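FMN-binding domain-containing protein (Clostridium perfringens, PDB 3O6U) is of unknown function but probably binds flavin mononucleotide. Local coordinates at residues G5-E10 with K107-G112; S24-V27 with I32-A35. All coordinates share one frame; numbering follows the deposited sequence.

Interaction 1 (G5-E10 with K107-G112); sequences GDYTVE and KNAEEG
The C-terminal end of helix 92-111 packs on a mixed, largely antiparallel sheet through Tyr7 of strand 5-11, which meets Ala109 where the helix closes in a Schellman motif. No hydrogen bond joins 5-10 to 107-112; the contact is one of van der Waals and CH-pi packing. The ring takes the backbone of Ala109 over one face: Ala109 CA stands 3.7 Å from the centroid of the Tyr7 ring, only 16° off its normal, and displaced from the centre toward the rim. The methyl of Ala109 continues the cover along one side, with CB 4.0 Å from Tyr7 CE2. Across the ring from CE2, Tyr7 CE1 lies 3.5 Å from Asn108 O, which approaches obliquely, while Tyr7 CD1 meets the CB of Asn108 at 4.2 Å. The first torsion of Tyr7 sets CG anti to its own carbonyl carbon (chi1 -49°), which directs the ring toward the last helical turn. Val105, one turn earlier in the helix, and Val27 of the adjacent strand also touch the tyrosine, so the ring is buried between helix and sheet. Two polar ends are bonded beyond the segments: the Tyr7 hydroxyl is hydrogen-bonded to the carbonyl oxygen of Lys3, and Asn108 ND2 to Thr117 OG1 of strand 117-119, the parallel neighbour of strand 5-11. Gly112, with positive phi, is the C-prime residue; its N makes a weak bond to Ala109 O, and Lys113 N returns to Asn108 O. Near the plane of the ring, at its edge, Gly112 CA lies 3.9 Å from Tyr7 OH.

Interaction 2 (S24-V27 with I32-A35); sequences SIKV and ITEA
Lys26 meets two residues of the facing strand at once, Thr33 and Glu34, and its carbonyl oxygen shows how one acceptor can serve a doubled position. Thr33 N binds Lys26 O at 2.7 Å, with the donor close to the line of the C=O bond (163°), while Glu34 N adds a weak bond of 3.5 Å to the same oxygen. In return Lys26 N donates to Glu34 O at 2.9 Å. On the face that carries Lys26 and Glu34, their side chains run side by side, CB of Lys26 lying 3.7 Å from CG of Glu34, and Thr33 CG2 crosses the lysine at CG. Bends at chi3 (-69°) and chi4 carry the ammonium away from Glu34 to a salt bridge with Asp6. On the opposite face Ile25 CG2 touches both Ile32 CG2 and Ala35 CB, each at 4.2 Å. Farther out, Leu77 of helix 66-80 packs on Ile25, Ile32 and Ala35; from helix 92-111, Val105 touches Ile25 and Leu106 touches Ile32, and Gln81 OE1 accepts from Ile32 N. The whole is an antiparallel beta hairpin carrying a classic beta bulge close to its turn.

From the N terminus the chain first lays down strand 5-11, whose partner in interaction 1 arrives only with the end of helix 92-111, closing a loop of nearly a hundred residues. Inside that loop lies interaction 2, a short-range closure in which the strands 19-27 and 32-41 are joined across four intervening residues. The two are nested, not crossed, and their centres are about 9 Å apart. Strands 5-11 and 19-27 are neighbours in the sheet and join them directly: Thr8 OG1 and Ser24 OG lie 2.6 Å apart in a probable hydrogen bond. Together the contacts tie the last helix, 92-111, the first strand and the hairpin into one layered unit.

Interaction 1 (G5-E10 with K107-G112)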
loop_
_atom_site.group_PDB
_atom_site.type_symbol
_atom_site.label_atom_id
_atom_site.label_comp_id
_atom_site.label_asym_id
_atom_site.label_seq_id
_atom_site.Cartn_x
_atom_site.Cartn_y
_atom_site.Cartn_z
ATOM N N GLY A 5 17.364 -2.909 2.321
ATOM C CA GLY A 5 17.005 -1.964 3.359
ATOM C C GLY A 5 15.513 -1.905 3.542
ATOM O O GLY A 5 14.782 -2.733 2.992
ATOM N N ASP A 6 15.069 -0.937 4.331
ATOM C CA ASP A 6 13.644 -0.728 4.545
ATOM C C ASP A 6 13.250 0.582 3.871
ATOM O O ASP A 6 13.948 1.578 4.000
ATOM C CB ASP A 6 13.299 -0.659 6.041
ATOM C CG ASP A 6 13.498 -1.992 6.751
ATOM O OD1 ASP A 6 14.383 -2.104 7.621
ATOM O OD2 ASP A 6 12.769 -2.949 6.438
ATOM N N TYR A 7 12.146 0.566 3.129
ATOM C CA TYR A 7 11.662 1.780 2.484
ATOM C C TYR A 7 10.176 1.938 2.777
ATOM O O TYR A 7 9.408 0.982 2.783
ATOM C CB TYR A 7 11.939 1.763 0.973
ATOM C CG TYR A 7 13.361 1.390 0.642
ATOM C CD1 TYR A 7 14.332 2.351 0.409
ATOM C CD2 TYR A 7 13.735 0.060 0.602
ATOM C CE1 TYR A 7 15.641 1.980 0.134
ATOM C CE2 TYR A 7 15.023 -0.317 0.335
ATOM C CZ TYR A 7 15.980 0.638 0.105
ATOM O OH TYR A 7 17.269 0.229 -0.147
ATOM N N THR A 8 9.805 3.177 3.050
ATOM C CA THR A 8 8.452 3.531 3.389
ATOM C C THR A 8 7.998 4.726 2.575
ATOM O O THR A 8 8.714 5.722 2.432
ATOM C CB THR A 8 8.351 3.912 4.889
ATOM O OG1 THR A 8 8.486 2.732 5.688
ATOM C CG2 THR A 8 7.005 4.609 5.208
ATOM N N VAL A 9 6.805 4.613 2.021
ATOM C CA VAL A 9 6.228 5.721 1.304
ATOM C C VAL A 9 4.815 5.919 1.863
ATOM O O VAL A 9 4.182 4.975 2.327
ATOM C CB VAL A 9 6.227 5.457 -0.208
ATOM C CG1 VAL A 9 5.143 4.493 -0.587
ATOM C CG2 VAL A 9 6.088 6.727 -0.927
ATOM N N GLU A 10 4.339 7.157 1.817
ATOM C CA GLU A 10 3.039 7.520 2.347
ATOM C C GLU A 10 2.391 8.624 1.530
ATOM O O GLU A 10 3.094 9.475 0.999
ATOM C CB GLU A 10 3.221 8.015 3.772
ATOM C CG GLU A 10 1.986 8.621 4.368
ATOM C CD GLU A 10 2.168 8.917 5.836
ATOM O OE1 GLU A 10 2.675 8.020 6.545
ATOM O OE2 GLU A 10 1.803 10.031 6.279
ATOM N N LYS A 107 11.325 2.884 -6.679
ATOM C CA LYS A 107 12.339 3.770 -7.228
ATOM C C LYS A 107 13.342 4.065 -6.121
ATOM O O LYS A 107 14.553 4.107 -6.363
ATOM C CB LYS A 107 11.753 5.104 -7.707
ATOM C CG LYS A 107 11.126 5.065 -9.094
ATOM C CD LYS A 107 11.143 6.454 -9.736
ATOM C CE LYS A 107 10.571 7.521 -8.792
ATOM N NZ LYS A 107 11.240 8.861 -8.931
ATOM N N ASN A 108 12.836 4.273 -4.907
ATOM C CA ASN A 108 13.694 4.591 -3.770
ATOM C C ASN A 108 14.603 3.428 -3.422
ATOM O O ASN A 108 15.735 3.622 -2.990
ATOM C CB ASN A 108 12.848 5.000 -2.557
ATOM C CG ASN A 108 12.127 6.323 -2.768
ATOM O OD1 ASN A 108 12.374 7.041 -3.736
ATOM N ND2 ASN A 108 11.239 6.655 -1.849
ATOM N N ALA A 109 14.106 2.214 -3.616
ATOM C CA ALA A 109 14.909 1.030 -3.353
ATOM C C ALA A 109 16.084 1.014 -4.328
ATOM O O ALA A 109 17.186 0.611 -3.960
ATOM C CB ALA A 109 14.070 -0.221 -3.517
ATOM N N GLU A 110 15.845 1.462 -5.561
ATOM C CA GLU A 110 16.884 1.523 -6.591
ATOM C C GLU A 110 17.963 2.530 -6.255
ATOM O O GLU A 110 19.148 2.263 -6.461
ATOM C CB GLU A 110 16.296 1.902 -7.943
ATOM C CG GLU A 110 15.524 0.795 -8.642
ATOM C CD GLU A 110 15.107 1.215 -10.041
ATOM O OE1 GLU A 110 15.800 2.087 -10.615
ATOM O OE2 GLU A 110 14.111 0.677 -10.569
ATOM N N GLU A 111 17.556 3.693 -5.760
ATOM C CA GLU A 111 18.516 4.729 -5.403
ATOM C C GLU A 111 19.048 4.500 -4.002
ATOM O O GLU A 111 19.974 5.178 -3.581
ATOM C CB GLU A 111 17.858 6.107 -5.383
ATOM C CG GLU A 111 16.733 6.324 -6.361
ATOM C CD GLU A 111 16.140 7.707 -6.200
ATOM O OE1 GLU A 111 16.508 8.394 -5.209
ATOM O OE2 GLU A 111 15.313 8.098 -7.056
ATOM N N GLY A 112 18.459 3.547 -3.287
ATOM C CA GLY A 112 18.845 3.321 -1.904
ATOM C C GLY A 112 18.602 4.580 -1.073
ATOM O O GLY A 112 19.460 4.980 -0.282
#

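Interaction 2 (S24-V27 with I32-A35)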
loop_
_atom_site.group_PDB
_atom_site.type_symbol
_atom_site.label_atom_id
_atom_site.label_comp_id
_atom_site.label_asym_id
_atom_site.label_seq_id
_atom_site.Cartn_x
_atom_site.Cartn_y
_atom_site.Cartn_z
ATOM N N SER A 24 5.168 -0.053 3.213
ATOM C CA SER A 24 6.531 -0.334 3.629
ATOM C C SER A 24 7.003 -1.612 2.968
ATOM O O SER A 24 6.220 -2.540 2.752
ATOM C CB SER A 24 6.667 -0.524 5.142
ATOM O OG SER A 24 6.820 0.722 5.773
ATOM N N ILE A 25 8.284 -1.636 2.620
ATOM C CA ILE A 25 8.856 -2.848 2.092
ATOM C C ILE A 25 10.225 -3.109 2.707
ATOM O O ILE A 25 10.858 -2.226 3.304
ATOM C CB ILE A 25 8.997 -2.856 0.520
ATOM C CG1 ILE A 25 9.878 -1.700 0.029
ATOM C CG2 ILE A 25 7.614 -2.826 -0.122
ATOM C CD1 ILE A 25 10.355 -1.899 -1.406
ATOM N N LYS A 26 10.632 -4.364 2.634
ATOM C CA LYS A 26 11.964 -4.720 3.076
ATOM C C LYS A 26 12.571 -5.429 1.849
ATOM O O LYS A 26 11.932 -6.254 1.188
ATOM C CB LYS A 26 11.949 -5.615 4.330
ATOM C CG LYS A 26 13.336 -5.992 4.861
ATOM C CD LYS A 26 13.264 -6.893 6.115
ATOM C CE LYS A 26 12.736 -6.154 7.339
ATOM N NZ LYS A 26 13.659 -5.080 7.811
ATOM N N VAL A 27 13.794 -5.039 1.522
ATOM C CA VAL A 27 14.496 -5.606 0.383
ATOM C C VAL A 27 15.735 -6.306 0.920
ATOM O O VAL A 27 16.545 -5.707 1.628
ATOM C CB VAL A 27 14.920 -4.492 -0.635
ATOM C CG1 VAL A 27 15.627 -5.132 -1.824
ATOM C CG2 VAL A 27 13.696 -3.663 -1.100
ATOM N N ILE A 32 12.270 -7.886 -2.854
ATOM C CA ILE A 32 11.197 -7.435 -1.940
ATOM C C ILE A 32 10.852 -8.696 -1.157
ATOM O O ILE A 32 10.403 -9.705 -1.708
ATOM C CB ILE A 32 9.908 -6.949 -2.611
ATOM C CG1 ILE A 32 10.167 -5.752 -3.524
ATOM C CG2 ILE A 32 8.957 -6.503 -1.507
ATOM C CD1 ILE A 32 8.970 -5.415 -4.409
ATOM N N THR A 33 11.000 -8.574 0.148
ATOM C CA THR A 33 10.915 -9.695 1.062
ATOM C C THR A 33 9.774 -9.563 2.057
ATOM O O THR A 33 9.227 -10.552 2.524
ATOM C CB THR A 33 12.320 -9.761 1.737
ATOM O OG1 THR A 33 12.881 -11.076 1.619
ATOM C CG2 THR A 33 12.244 -9.303 3.163
ATOM N N GLU A 34 9.443 -8.322 2.387
ATOM C CA GLU A 34 8.316 -8.010 3.259
ATOM C C GLU A 34 7.599 -6.816 2.616
ATOM O O GLU A 34 8.233 -5.934 2.036
ATOM C CB GLU A 34 8.762 -7.587 4.659
ATOM C CG GLU A 34 9.800 -8.465 5.331
ATOM C CD GLU A 34 9.209 -9.655 6.064
ATOM O OE1 GLU A 34 8.062 -9.548 6.565
ATOM O OE2 GLU A 34 9.909 -10.694 6.156
ATOM N N ALA A 35 6.278 -6.796 2.710
ATOM C CA ALA A 35 5.496 -5.695 2.174
ATOM C C ALA A 35 4.321 -5.417 3.124
ATOM O O ALA A 35 3.519 -6.312 3.397
ATOM C CB ALA A 35 4.993 -6.033 0.786
#